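Local coordinates for protein geranyltranstransferase (Enterococcus faecalis, PDB 3P8L) that probably catalyses, with magnesium, the condensation of geranyl diphosphate with isopentenyl diphosphate to give farnesyl diphosphate, at residues Met42-His47 with Lys110-Ala115; Thr71-Val76 with Gly198-Gln203. One frame throughout, in Å; residues are numbered along the deposited sequence.

Contact 1. Residues Met42-His47 with Lys110-Ala115; sequences MLYSIH and KVFGEA
Y44 and F112 make the close half of this contact, an aromatic pair in an offset edge-to-face arrangement. The rim of F112 is turned toward the face of Y44, with ring centroids 5.8 Å apart and planes inclined by 73°. Packing is tightest at the root of the tyrosine, where CB of Y44 lies 3.6 Å from CE2 of F112, close to the plane of the phenylalanine ring. Further up the same side chain, CE2 of F112 is 3.8 Å from CG of Y44. The tyrosine reaches this place because its CG is anti to the backbone N (chi1 173°), which carries the ring off helix 36-47 toward the short helix 108-112. CG1 of V111, from the same segment as F112, stands 3.5 Å above the plane of the F112 ring, over one face but offset toward its rim. The arrangement belongs to the all-helical fold of the polyprenyl synthases, where helix 108-112 breaks at G113, a residue with positive phi, and the chain restarts as helix 114-133. Two hydrogen bonds join the same helices close by, S45 OG with N108 ND2 and R37 NH2 with the carbonyl O of F112. The whole contact is near the surface, but its V111 side is the more exposed and the looser. There V111 offers a single methyl, CG2, 3.7 Å from both CZ and OH of Y44, the two side chains meeting at a slant. The hydroxyl itself is hydrogen-bonded to the carbonyl O of P106.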
loop_
_atom_site.group_PDB
_atom_site.type_symbol
_atom_site.label_atom_id
_atom_site.label_comp_id
_atom_site.label_asym_id
_atom_site.label_seq_id
_atom_site.Cartn_x
_atom_site.Cartn_y
_atom_site.Cartn_z
ATOM N N MET A 42 -4.334 -14.735 1.230
ATOM C CA MET A 42 -3.162 -14.151 0.565
ATOM C C MET A 42 -2.255 -15.254 0.021
ATOM O O MET A 42 -1.817 -15.185 -1.125
ATOM C CB MET A 42 -2.410 -13.186 1.512
ATOM C CG MET A 42 -3.206 -11.909 1.830
ATOM S SD MET A 42 -2.516 -10.602 2.901
ATOM C CE MET A 42 -2.237 -11.585 4.350
ATOM N N LEU A 43 -1.978 -16.271 0.840
ATOM C CA LEU A 43 -1.145 -17.398 0.401
ATOM C C LEU A 43 -1.799 -18.149 -0.757
ATOM O O LEU A 43 -1.114 -18.644 -1.638
ATOM C CB LEU A 43 -0.857 -18.371 1.549
ATOM C CG LEU A 43 0.098 -17.998 2.687
ATOM C CD1 LEU A 43 0.113 -19.087 3.781
ATOM C CD2 LEU A 43 1.521 -17.765 2.172
ATOM N N TYR A 44 -3.130 -18.239 -0.766
ATOM C CA TYR A 44 -3.796 -18.890 -1.887
ATOM C C TYR A 44 -3.393 -18.248 -3.218
ATOM O O TYR A 44 -2.970 -18.947 -4.152
ATOM C CB TYR A 44 -5.322 -18.864 -1.736
ATOM C CG TYR A 44 -6.028 -19.385 -2.972
ATOM C CD1 TYR A 44 -6.117 -20.757 -3.210
ATOM C CD2 TYR A 44 -6.629 -18.516 -3.874
ATOM C CE1 TYR A 44 -6.772 -21.258 -4.340
ATOM C CE2 TYR A 44 -7.269 -18.997 -5.029
ATOM C CZ TYR A 44 -7.329 -20.383 -5.246
ATOM O OH TYR A 44 -7.962 -20.899 -6.354
ATOM N N SER A 45 -3.488 -16.924 -3.283
ATOM C CA SER A 45 -3.244 -16.206 -4.523
ATOM C C SER A 45 -1.769 -16.187 -4.920
ATOM O O SER A 45 -1.458 -16.133 -6.103
ATOM C CB SER A 45 -3.772 -14.783 -4.429
ATOM O OG SER A 45 -5.188 -14.767 -4.419
ATOM N N ILE A 46 -0.878 -16.227 -3.932
ATOM C CA ILE A 46 0.556 -16.416 -4.189
ATOM C C ILE A 46 0.843 -17.819 -4.763
ATOM O O ILE A 46 1.485 -17.947 -5.824
ATOM C CB ILE A 46 1.400 -16.147 -2.907
ATOM C CG1 ILE A 46 1.373 -14.669 -2.552
ATOM C CG2 ILE A 46 2.859 -16.593 -3.081
ATOM C CD1 ILE A 46 1.700 -14.430 -1.111
ATOM N N HIS A 47 0.334 -18.852 -4.116
ATOM C CA HIS A 47 0.575 -20.241 -4.493
ATOM C C HIS A 47 -0.099 -20.698 -5.773
ATOM O O HIS A 47 0.212 -21.733 -6.296
ATOM C CB HIS A 47 0.124 -21.174 -3.399
ATOM C CG HIS A 47 1.033 -21.222 -2.223
ATOM N ND1 HIS A 47 2.400 -21.255 -2.335
ATOM C CD2 HIS A 47 0.763 -21.269 -0.903
ATOM C CE1 HIS A 47 2.932 -21.304 -1.134
ATOM N NE2 HIS A 47 1.959 -21.317 -0.248
ATOM N N LYS A 110 -13.879 -16.093 -5.443
ATOM C CA LYS A 110 -14.642 -17.336 -5.646
ATOM C C LYS A 110 -14.327 -18.336 -4.566
ATOM O O LYS A 110 -15.179 -19.144 -4.180
ATOM C CB LYS A 110 -14.354 -17.959 -7.020
ATOM C CG LYS A 110 -14.903 -17.147 -8.191
ATOM C CD LYS A 110 -16.336 -16.697 -7.958
ATOM C CE LYS A 110 -17.333 -17.769 -8.374
ATOM N NZ LYS A 110 -18.706 -17.213 -8.318
ATOM N N VAL A 111 -13.103 -18.281 -4.049
ATOM C CA VAL A 111 -12.783 -19.159 -2.948
ATOM C C VAL A 111 -13.286 -18.624 -1.602
ATOM O O VAL A 111 -13.966 -19.360 -0.871
ATOM C CB VAL A 111 -11.286 -19.550 -2.927
ATOM C CG1 VAL A 111 -10.987 -20.513 -1.819
ATOM C CG2 VAL A 111 -10.893 -20.159 -4.243
ATOM N N PHE A 112 -12.989 -17.356 -1.295
ATOM C CA PHE A 112 -13.089 -16.853 0.076
ATOM C C PHE A 112 -14.191 -15.827 0.299
ATOM O O PHE A 112 -14.410 -15.383 1.430
ATOM C CB PHE A 112 -11.741 -16.258 0.522
ATOM C CG PHE A 112 -10.622 -17.264 0.597
ATOM C CD1 PHE A 112 -10.509 -18.125 1.684
ATOM C CD2 PHE A 112 -9.684 -17.346 -0.428
ATOM C CE1 PHE A 112 -9.467 -19.074 1.762
ATOM C CE2 PHE A 112 -8.651 -18.283 -0.383
ATOM C CZ PHE A 112 -8.530 -19.153 0.732
ATOM N N GLY A 113 -14.876 -15.459 -0.782
ATOM C CA GLY A 113 -15.855 -14.397 -0.772
ATOM C C GLY A 113 -15.171 -13.070 -1.073
ATOM O O GLY A 113 -13.938 -12.939 -0.937
ATOM N N GLU A 114 -15.975 -12.082 -1.455
ATOM C CA GLU A 114 -15.469 -10.784 -1.899
ATOM C C GLU A 114 -14.813 -9.943 -0.811
ATOM O O GLU A 114 -13.784 -9.311 -1.069
ATOM C CB GLU A 114 -16.549 -9.976 -2.615
ATOM C CG GLU A 114 -16.821 -10.457 -4.012
ATOM C CD GLU A 114 -18.052 -9.796 -4.615
ATOM O OE1 GLU A 114 -18.124 -8.552 -4.648
ATOM O OE2 GLU A 114 -18.941 -10.531 -5.068
ATOM N N ALA A 115 -15.373 -9.966 0.394
ATOM C CA ALA A 115 -14.800 -9.197 1.509
ATOM C C ALA A 115 -13.377 -9.648 1.840
ATOM O O ALA A 115 -12.494 -8.807 2.006
ATOM C CB ALA A 115 -15.675 -9.274 2.743
#

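Contact 2. Residues Thr71-Val76 with Gly198-Gln203; sequences TQDYQV and GVLANQ
L200 points its isobutyl group at the flank of helix 71-92 and meets D73 and V76, two residues nearly one helical turn apart. Against D73 the two side chains run past each other in opposite directions. Carboxylate atom OD2 of D73 is laid along the leucine, 3.5 Å from both CB and CD2 of L200 and 3.6 Å from its CD1. Against V76 the approach is tip to tip, with CG2 of the valine 4.0 Å from CD2 of the leucine. The leucine's CG is anti to its carbonyl carbon (chi1 -66°), which sends both methyls across to the other helix, and V58 and V62 of helix 53-64 also pack on L200. Buried by this contact against the leucine, OD2 of D73 has no polar partner in the model. The other oxygen, OD1, accepts a hydrogen bond from the backbone N of E70 and has a long, weak ion pair with K67. Lying in the first turn of helix 71-92, the carboxylate may also gain some stabilisation from the helix dipole. Just beyond L200 the side-chain amide of Q203 turns back to give a hydrogen bond from NE2 to O of A201 (3.2 Å), with the donor well above the carbonyl plane. Within the all-helical isoprenoid synthase fold, the start of helix 71-92 thus packs against the end of helix 175-200, which closes in a Schellman motif with N202, at positive phi, as its C-prime residue.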
loop_
_atom_site.group_PDB
_atom_site.type_symbol
_atom_site.label_atom_id
_atom_site.label_comp_id
_atom_site.label_asym_id
_atom_site.label_seq_id
_atom_site.Cartn_x
_atom_site.Cartn_y
_atom_site.Cartn_z
ATOM N N THR A 71 20.139 -11.300 -0.189
ATOM C CA THR A 71 18.837 -11.191 0.478
ATOM C C THR A 71 17.948 -10.027 -0.001
ATOM O O THR A 71 16.787 -10.248 -0.394
ATOM C CB THR A 71 19.038 -11.129 2.018
ATOM O OG1 THR A 71 19.860 -12.229 2.416
ATOM C CG2 THR A 71 17.715 -11.211 2.764
ATOM N N GLN A 72 18.492 -8.812 0.004
ATOM C CA GLN A 72 17.734 -7.607 -0.372
ATOM C C GLN A 72 17.234 -7.583 -1.808
ATOM O O GLN A 72 16.216 -6.938 -2.092
ATOM C CB GLN A 72 18.513 -6.316 -0.093
ATOM C CG GLN A 72 19.827 -6.174 -0.859
ATOM C CD GLN A 72 21.023 -6.619 -0.039
ATOM O OE1 GLN A 72 21.003 -7.670 0.615
ATOM N NE2 GLN A 72 22.075 -5.809 -0.060
ATOM N N ASP A 73 17.940 -8.274 -2.705
ATOM C CA ASP A 73 17.495 -8.419 -4.093
ATOM C C ASP A 73 16.221 -9.256 -4.140
ATOM O O ASP A 73 15.273 -8.879 -4.821
ATOM C CB ASP A 73 18.562 -9.045 -4.996
ATOM C CG ASP A 73 19.911 -8.317 -4.909
ATOM O OD1 ASP A 73 20.957 -8.983 -5.016
ATOM O OD2 ASP A 73 19.921 -7.089 -4.725
ATOM N N TYR A 74 16.212 -10.363 -3.402
ATOM C CA TYR A 74 15.038 -11.221 -3.294
ATOM C C TYR A 74 13.892 -10.531 -2.578
ATOM O O TYR A 74 12.739 -10.740 -2.948
ATOM C CB TYR A 74 15.355 -12.550 -2.605
ATOM C CG TYR A 74 16.388 -13.381 -3.345
ATOM C CD1 TYR A 74 16.088 -13.965 -4.572
ATOM C CD2 TYR A 74 17.672 -13.576 -2.813
ATOM C CE1 TYR A 74 17.038 -14.724 -5.266
ATOM C CE2 TYR A 74 18.636 -14.327 -3.498
ATOM C CZ TYR A 74 18.305 -14.890 -4.721
ATOM O OH TYR A 74 19.220 -15.643 -5.391
ATOM N N GLN A 75 14.217 -9.722 -1.568
ATOM C CA GLN A 75 13.240 -8.930 -0.841
ATOM C C GLN A 75 12.549 -7.901 -1.725
ATOM O O GLN A 75 11.315 -7.795 -1.681
ATOM C CB GLN A 75 13.857 -8.290 0.411
ATOM C CG GLN A 75 14.147 -9.338 1.486
ATOM C CD GLN A 75 14.901 -8.792 2.675
ATOM O OE1 GLN A 75 15.762 -7.930 2.533
ATOM N NE2 GLN A 75 14.575 -9.293 3.859
ATOM N N VAL A 76 13.329 -7.163 -2.526
ATOM C CA VAL A 76 12.783 -6.211 -3.497
ATOM C C VAL A 76 11.914 -6.917 -4.545
ATOM O O VAL A 76 10.839 -6.420 -4.891
ATOM C CB VAL A 76 13.891 -5.350 -4.181
ATOM C CG1 VAL A 76 13.332 -4.465 -5.314
ATOM C CG2 VAL A 76 14.570 -4.433 -3.152
ATOM N N GLY A 198 18.795 -1.755 -11.455
ATOM C CA GLY A 198 19.878 -0.753 -11.493
ATOM C C GLY A 198 20.365 -0.227 -10.152
ATOM O O GLY A 198 21.569 -0.073 -9.942
ATOM N N VAL A 199 19.427 0.041 -9.247
ATOM C CA VAL A 199 19.727 0.580 -7.928
ATOM C C VAL A 199 20.405 -0.483 -7.067
ATOM O O VAL A 199 21.388 -0.206 -6.358
ATOM C CB VAL A 199 18.433 1.118 -7.262
ATOM C CG1 VAL A 199 18.625 1.422 -5.792
ATOM C CG2 VAL A 199 17.939 2.344 -7.999
ATOM N N LEU A 200 19.887 -1.707 -7.152
ATOM C CA LEU A 200 20.468 -2.844 -6.454
ATOM C C LEU A 200 21.898 -3.126 -6.913
ATOM O O LEU A 200 22.713 -3.596 -6.123
ATOM C CB LEU A 200 19.589 -4.101 -6.611
ATOM C CG LEU A 200 18.200 -4.033 -5.942
ATOM C CD1 LEU A 200 17.301 -5.195 -6.390
ATOM C CD2 LEU A 200 18.311 -3.999 -4.442
ATOM N N ALA A 201 22.187 -2.832 -8.183
ATOM C CA ALA A 201 23.502 -3.087 -8.755
ATOM C C ALA A 201 24.425 -1.855 -8.724
ATOM O O ALA A 201 25.498 -1.867 -9.344
ATOM C CB ALA A 201 23.357 -3.611 -10.174
ATOM N N ASN A 202 23.990 -0.808 -8.017
ATOM C CA ASN A 202 24.739 0.449 -7.868
ATOM C C ASN A 202 25.116 1.178 -9.155
ATOM O O ASN A 202 26.197 1.758 -9.250
ATOM C CB ASN A 202 25.983 0.258 -6.988
ATOM C CG ASN A 202 25.914 1.067 -5.713
ATOM O OD1 ASN A 202 25.808 0.510 -4.621
ATOM N ND2 ASN A 202 25.960 2.393 -5.844
ATOM N N GLN A 203 24.216 1.152 -10.131
ATOM C CA GLN A 203 24.432 1.818 -11.405
ATOM C C GLN A 203 24.164 3.312 -11.328
ATOM O O GLN A 203 23.506 3.788 -10.393
ATOM C CB GLN A 203 23.568 1.177 -12.480
ATOM C CG GLN A 203 23.922 -0.278 -12.730
ATOM C CD GLN A 203 25.373 -0.451 -13.157
ATOM O OE1 GLN A 203 25.781 0.021 -14.213
ATOM N NE2 GLN A 203 26.142 -1.148 -12.349
#

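How the contacts relate
Contact 2 is buried and contact 1 lies at the surface, their centres 29 Å apart and their nearest atoms about 11 Å. Helix 71-92 links them: its first turns form one side of contact 2, while T85 and I89 further along it touch S45 of contact 1. Helix 13-31 also packs on both regions. Their chemistry follows their place. Contact 1 pairs two aromatic rings, the tyrosine hydroxyl being hydrogen-bonded to a backbone carbonyl, and residues of its segments reach N155 and A95 of the second subunit. Contact 2, whose segments no other chain of the assembly touches, packs aliphatic groups and lays a carboxylate oxygen against a leucine.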